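Local coordinates for uncharacterized protein (Aeromonas hydrophila J-1, PDB 6R1J) that is a component of a tripartite alpha-pore-forming toxin, captured here in its soluble form and probably acting with its two partner proteins to perforate target-cell membranes, at residues S106-L120 with L201-I215. The protein carries 3 engineered substitutions. Numbering follows the deposited sequence.
Sequences SQSANDRITQDNIAL and LGQTTAFSQQFGSLI
Where S106 faces I215 and N117 faces L201, segments 106-120 (on helix 78-157) and 201-215 (on helix 163-236) run antiparallel, their axes 10.3 Å apart at closest approach and 153° apart in direction. Knobs-into-holes packing fills the middle. F211 enters the hole formed by S106, A109, N110 and I113: CB of N110 lies over one ring face, a CH-pi contact 4.1 Å from the F211 centroid, while the small methyl of A109 and CD1 of I113 meet the ring edge. In return I113 sits among T204, F207, S208 and F211, and its CD1 reaches CD1 of F207 at 3.7 Å; F207 and F211 also touch M13 of helix 5-21. At one end CG1 of I215 presses on CB of the small S106 at 3.5 Å, tighter than usual van der Waals contact.

Two asparagine amides supply the polar links. N110, with CG anti to its backbone N (chi1 -165°), extends across the interface; OD1 accepts from OG of S208 at 3.2 Å, and ND2 donates to a water that in turn donates to the carbonyl O of S208. Further along, OG1 of T204 donates to OD1 of N117 at 2.7 Å, tilted 28° from the carbonyl plane, while L201 lays CD2 against N117 and L120. The short hydroxyl of T204 thus gives the buried OD1 of N117 a donor, the partly exposed N110-S208 pair shares a water, and these links, with the interlocked I113 and F211, probably fix the register of the two segments.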
loop_
_atom_site.group_PDB
_atom_site.type_symbol
_atom_site.label_atom_id
_atom_site.label_comp_id
_atom_site.label_asym_id
_atom_site.label_seq_id
_atom_site.Cartn_x
_atom_site.Cartn_y
_atom_site.Cartn_z
ATOM N N SER A 106 -4.245 16.603 -22.826
ATOM C CA SER A 106 -3.795 15.541 -21.894
ATOM C C SER A 106 -3.649 16.101 -20.474
ATOM O O SER A 106 -4.163 15.478 -19.553
ATOM C CB SER A 106 -2.525 14.891 -22.379
ATOM O OG SER A 106 -2.773 14.225 -23.614
ATOM N N GLN A 107 -2.904 17.186 -20.304
ATOM C CA GLN A 107 -2.697 17.785 -18.969
ATOM C C GLN A 107 -4.053 18.171 -18.342
ATOM O O GLN A 107 -4.198 17.945 -17.133
ATOM C CB GLN A 107 -1.757 18.974 -19.059
ATOM C CG GLN A 107 -0.316 18.535 -19.230
ATOM C CD GLN A 107 0.546 19.693 -19.637
ATOM O OE1 GLN A 107 0.066 20.642 -20.260
ATOM N NE2 GLN A 107 1.820 19.620 -19.264
ATOM N N SER A 108 -4.978 18.737 -19.115
ATOM C CA SER A 108 -6.326 19.121 -18.603
ATOM C C SER A 108 -6.998 17.903 -17.997
ATOM O O SER A 108 -7.425 17.975 -16.872
ATOM C CB SER A 108 -7.216 19.697 -19.654
ATOM O OG SER A 108 -6.617 20.863 -20.146
ATOM N N ALA A 109 -7.136 16.841 -18.770
ATOM C CA ALA A 109 -7.864 15.645 -18.333
ATOM C C ALA A 109 -7.157 15.035 -17.109
ATOM O O ALA A 109 -7.858 14.588 -16.157
ATOM C CB ALA A 109 -7.966 14.645 -19.462
ATOM N N ASN A 110 -5.828 14.917 -17.178
ATOM C CA ASN A 110 -5.055 14.241 -16.101
ATOM C C ASN A 110 -5.177 15.065 -14.809
ATOM O O ASN A 110 -5.326 14.484 -13.735
ATOM C CB ASN A 110 -3.590 14.044 -16.486
ATOM C CG ASN A 110 -2.886 13.061 -15.579
ATOM O OD1 ASN A 110 -3.423 12.003 -15.241
ATOM N ND2 ASN A 110 -1.677 13.409 -15.199
ATOM N N ASP A 111 -5.079 16.378 -14.899
ATOM C CA ASP A 111 -5.179 17.264 -13.701
ATOM C C ASP A 111 -6.542 17.094 -13.004
ATOM O O ASP A 111 -6.566 17.168 -11.768
ATOM C CB ASP A 111 -4.915 18.722 -14.080
ATOM C CG ASP A 111 -3.460 18.994 -14.437
ATOM O OD1 ASP A 111 -2.612 18.087 -14.249
ATOM O OD2 ASP A 111 -3.204 20.066 -14.934
ATOM N N ARG A 112 -7.621 16.873 -13.757
ATOM C CA ARG A 112 -8.986 16.657 -13.200
ATOM C C ARG A 112 -8.984 15.305 -12.496
ATOM O O ARG A 112 -9.590 15.184 -11.411
ATOM C CB ARG A 112 -10.092 16.797 -14.258
ATOM C CG ARG A 112 -10.342 18.228 -14.719
ATOM C CD ARG A 112 -11.665 18.374 -15.457
ATOM N NE ARG A 112 -11.911 17.298 -16.431
ATOM C CZ ARG A 112 -11.487 17.333 -17.704
ATOM N NH1 ARG A 112 -10.790 18.362 -18.147
ATOM N NH2 ARG A 112 -11.753 16.343 -18.538
ATOM N N ILE A 113 -8.301 14.307 -13.048
ATOM C CA ILE A 113 -8.180 13.004 -12.355
ATOM C C ILE A 113 -7.500 13.233 -11.008
ATOM O O ILE A 113 -8.031 12.743 -10.004
ATOM C CB ILE A 113 -7.424 11.922 -13.178
ATOM C CG1 ILE A 113 -8.110 11.694 -14.522
ATOM C CG2 ILE A 113 -7.365 10.685 -12.318
ATOM C CD1 ILE A 113 -7.550 10.545 -15.344
ATOM N N THR A 114 -6.384 13.927 -10.980
ATOM C CA THR A 114 -5.634 14.168 -9.710
ATOM C C THR A 114 -6.530 14.879 -8.669
ATOM O O THR A 114 -6.551 14.477 -7.502
ATOM C CB THR A 114 -4.456 15.102 -9.958
ATOM O OG1 THR A 114 -3.675 14.545 -11.002
ATOM C CG2 THR A 114 -3.621 15.361 -8.726
ATOM N N GLN A 115 -7.270 15.905 -9.073
ATOM C CA GLN A 115 -8.190 16.634 -8.133
ATOM C C GLN A 115 -9.282 15.692 -7.621
ATOM O O GLN A 115 -9.524 15.633 -6.374
ATOM C CB GLN A 115 -8.670 17.946 -8.784
ATOM C CG GLN A 115 -7.527 18.931 -9.021
ATOM C CD GLN A 115 -6.879 19.386 -7.733
ATOM O OE1 GLN A 115 -7.553 19.597 -6.732
ATOM N NE2 GLN A 115 -5.563 19.549 -7.734
ATOM N N ASP A 116 -9.904 14.883 -8.481
ATOM C CA ASP A 116 -10.930 13.924 -8.041
ATOM C C ASP A 116 -10.281 12.882 -7.115
ATOM O O ASP A 116 -10.907 12.451 -6.118
ATOM C CB ASP A 116 -11.688 13.348 -9.234
ATOM C CG ASP A 116 -12.681 14.337 -9.851
ATOM O OD1 ASP A 116 -13.366 15.009 -9.051
ATOM O OD2 ASP A 116 -12.765 14.412 -11.119
ATOM N N ASN A 117 -9.047 12.474 -7.400
ATOM C CA ASN A 117 -8.356 11.494 -6.521
ATOM C C ASN A 117 -8.167 12.074 -5.116
ATOM O O ASN A 117 -8.468 11.359 -4.156
ATOM C CB ASN A 117 -6.995 11.085 -7.068
ATOM C CG ASN A 117 -7.123 9.991 -8.107
ATOM O OD1 ASN A 117 -8.207 9.432 -8.293
ATOM N ND2 ASN A 117 -6.007 9.596 -8.702
ATOM N N ILE A 118 -7.621 13.272 -5.026
ATOM C CA ILE A 118 -7.444 13.971 -3.724
ATOM C C ILE A 118 -8.805 14.048 -3.009
ATOM O O ILE A 118 -8.869 13.689 -1.820
ATOM C CB ILE A 118 -6.773 15.326 -3.978
ATOM C CG1 ILE A 118 -5.357 15.104 -4.505
ATOM C CG2 ILE A 118 -6.766 16.182 -2.725
ATOM C CD1 ILE A 118 -4.697 16.340 -5.012
ATOM N N ALA A 119 -9.878 14.462 -3.699
ATOM C CA ALA A 119 -11.250 14.561 -3.123
ATOM C C ALA A 119 -11.670 13.175 -2.617
ATOM O O ALA A 119 -12.193 13.073 -1.511
ATOM C CB ALA A 119 -12.239 15.131 -4.132
ATOM N N LEU A 120 -11.430 12.097 -3.374
ATOM C CA LEU A 120 -11.781 10.736 -2.896
ATOM C C LEU A 120 -10.973 10.353 -1.642
ATOM O O LEU A 120 -11.573 9.709 -0.758
ATOM C CB LEU A 120 -11.553 9.707 -4.000
ATOM C CG LEU A 120 -12.634 9.671 -5.067
ATOM C CD1 LEU A 120 -12.246 8.673 -6.156
ATOM C CD2 LEU A 120 -13.991 9.343 -4.450
ATOM N N LEU A 201 -9.356 3.744 -6.166
ATOM C CA LEU A 201 -8.235 4.711 -6.184
ATOM C C LEU A 201 -6.928 4.055 -6.695
ATOM O O LEU A 201 -6.192 4.730 -7.379
ATOM C CB LEU A 201 -8.046 5.276 -4.776
ATOM C CG LEU A 201 -8.959 6.454 -4.445
ATOM C CD1 LEU A 201 -8.956 6.747 -2.956
ATOM C CD2 LEU A 201 -8.523 7.678 -5.241
ATOM N N GLY A 202 -6.669 2.804 -6.362
ATOM C CA GLY A 202 -5.524 2.041 -6.924
ATOM C C GLY A 202 -5.590 2.020 -8.449
ATOM O O GLY A 202 -4.580 2.297 -9.105
ATOM N N GLN A 203 -6.774 1.841 -9.021
ATOM C CA GLN A 203 -6.923 1.794 -10.489
ATOM C C GLN A 203 -6.815 3.192 -11.059
ATOM O O GLN A 203 -6.166 3.339 -12.103
ATOM C CB GLN A 203 -8.229 1.114 -10.882
ATOM C CG GLN A 203 -8.231 -0.343 -10.526
ATOM C CD GLN A 203 -7.101 -1.035 -11.246
ATOM O OE1 GLN A 203 -7.036 -1.012 -12.473
ATOM N NE2 GLN A 203 -6.218 -1.632 -10.468
ATOM N N THR A 204 -7.378 4.219 -10.401
ATOM C CA THR A 204 -7.290 5.577 -10.948
ATOM C C THR A 204 -5.859 6.088 -10.788
ATOM O O THR A 204 -5.424 6.834 -11.653
ATOM C CB THR A 204 -8.350 6.550 -10.400
ATOM O OG1 THR A 204 -8.136 6.819 -9.042
ATOM C CG2 THR A 204 -9.744 5.987 -10.479
ATOM N N THR A 205 -5.137 5.684 -9.752
ATOM C CA THR A 205 -3.724 6.123 -9.596
ATOM C C THR A 205 -2.907 5.489 -10.741
ATOM O O THR A 205 -2.040 6.157 -11.295
ATOM C CB THR A 205 -3.151 5.737 -8.222
ATOM O OG1 THR A 205 -3.961 6.388 -7.242
ATOM C CG2 THR A 205 -1.698 6.145 -8.057
ATOM N N ALA A 206 -3.194 4.241 -11.072
ATOM C CA ALA A 206 -2.437 3.519 -12.119
ATOM C C ALA A 206 -2.741 4.191 -13.456
ATOM O O ALA A 206 -1.836 4.402 -14.264
ATOM C CB ALA A 206 -2.785 2.066 -12.081
ATOM N N PHE A 207 -3.991 4.569 -13.683
ATOM C CA PHE A 207 -4.400 5.224 -14.951
ATOM C C PHE A 207 -3.629 6.522 -15.110
ATOM O O PHE A 207 -3.041 6.807 -16.142
ATOM C CB PHE A 207 -5.909 5.449 -15.009
ATOM C CG PHE A 207 -6.355 6.052 -16.314
ATOM C CD1 PHE A 207 -6.168 7.394 -16.571
ATOM C CD2 PHE A 207 -6.918 5.251 -17.298
ATOM C CE1 PHE A 207 -6.550 7.942 -17.792
ATOM C CE2 PHE A 207 -7.320 5.805 -18.502
ATOM C CZ PHE A 207 -7.131 7.146 -18.748
ATOM N N SER A 208 -3.601 7.298 -14.052
ATOM C CA SER A 208 -2.887 8.585 -13.981
ATOM C C SER A 208 -1.351 8.415 -14.125
ATOM O O SER A 208 -0.745 9.271 -14.739
ATOM C CB SER A 208 -3.268 9.265 -12.694
ATOM O OG SER A 208 -2.579 10.496 -12.588
ATOM N N GLN A 209 -0.743 7.387 -13.540
ATOM C CA GLN A 209 0.710 7.105 -13.747
ATOM C C GLN A 209 0.950 6.842 -15.256
ATOM O O GLN A 209 1.839 7.453 -15.807
ATOM C CB GLN A 209 1.145 5.957 -12.825
ATOM C CG GLN A 209 2.645 5.601 -12.863
ATOM C CD GLN A 209 2.992 4.663 -14.011
ATOM O OE1 GLN A 209 2.250 3.742 -14.345
ATOM N NE2 GLN A 209 4.106 4.935 -14.666
ATOM N N GLN A 210 0.186 5.965 -15.897
ATOM C CA GLN A 210 0.314 5.679 -17.350
ATOM C C GLN A 210 0.025 6.949 -18.149
ATOM O O GLN A 210 0.772 7.270 -19.113
ATOM C CB GLN A 210 -0.611 4.535 -17.734
ATOM C CG GLN A 210 -0.270 3.235 -17.029
ATOM C CD GLN A 210 0.971 2.570 -17.587
ATOM O OE1 GLN A 210 1.340 2.818 -18.736
ATOM N NE2 GLN A 210 1.598 1.742 -16.759
ATOM N N PHE A 211 -0.994 7.713 -17.763
ATOM C CA PHE A 211 -1.309 8.981 -18.460
ATOM C C PHE A 211 -0.082 9.891 -18.341
ATOM O O PHE A 211 0.285 10.611 -19.293
ATOM C CB PHE A 211 -2.547 9.652 -17.847
ATOM C CG PHE A 211 -3.346 10.550 -18.753
ATOM C CD1 PHE A 211 -2.869 10.994 -19.978
ATOM C CD2 PHE A 211 -4.606 10.977 -18.354
ATOM C CE1 PHE A 211 -3.661 11.769 -20.825
ATOM C CE2 PHE A 211 -5.363 11.822 -19.161
ATOM C CZ PHE A 211 -4.899 12.209 -20.398
ATOM N N GLY A 212 0.512 9.960 -17.146
ATOM C CA GLY A 212 1.709 10.803 -16.929
ATOM C C GLY A 212 2.852 10.390 -17.873
ATOM O O GLY A 212 3.601 11.264 -18.346
ATOM N N SER A 213 3.044 9.091 -18.097
ATOM C CA SER A 213 4.114 8.601 -19.004
ATOM C C SER A 213 3.798 9.083 -20.421
ATOM O O SER A 213 4.710 9.524 -21.134
ATOM C CB SER A 213 4.251 7.120 -18.928
ATOM O OG SER A 213 4.787 6.768 -17.669
ATOM N N LEU A 214 2.530 9.021 -20.814
ATOM C CA LEU A 214 2.091 9.542 -22.132
ATOM C C LEU A 214 2.382 11.043 -22.237
ATOM O O LEU A 214 2.979 11.477 -23.256
ATOM C CB LEU A 214 0.621 9.184 -22.355
ATOM C CG LEU A 214 -0.003 9.658 -23.676
ATOM C CD1 LEU A 214 -1.175 8.749 -24.057
ATOM C CD2 LEU A 214 -0.475 11.100 -23.589
ATOM N N ILE A 215 2.002 11.826 -21.231
ATOM C CA ILE A 215 2.198 13.306 -21.227
ATOM C C ILE A 215 3.688 13.637 -21.305
ATOM O O ILE A 215 4.048 14.554 -22.025
ATOM C CB ILE A 215 1.499 13.891 -19.988
ATOM C CG1 ILE A 215 -0.019 13.885 -20.209
ATOM C CG2 ILE A 215 2.024 15.270 -19.618
ATOM C CD1 ILE A 215 -0.818 14.131 -18.912
HETATM O O HOH W 1 0.070 11.663 -13.823
#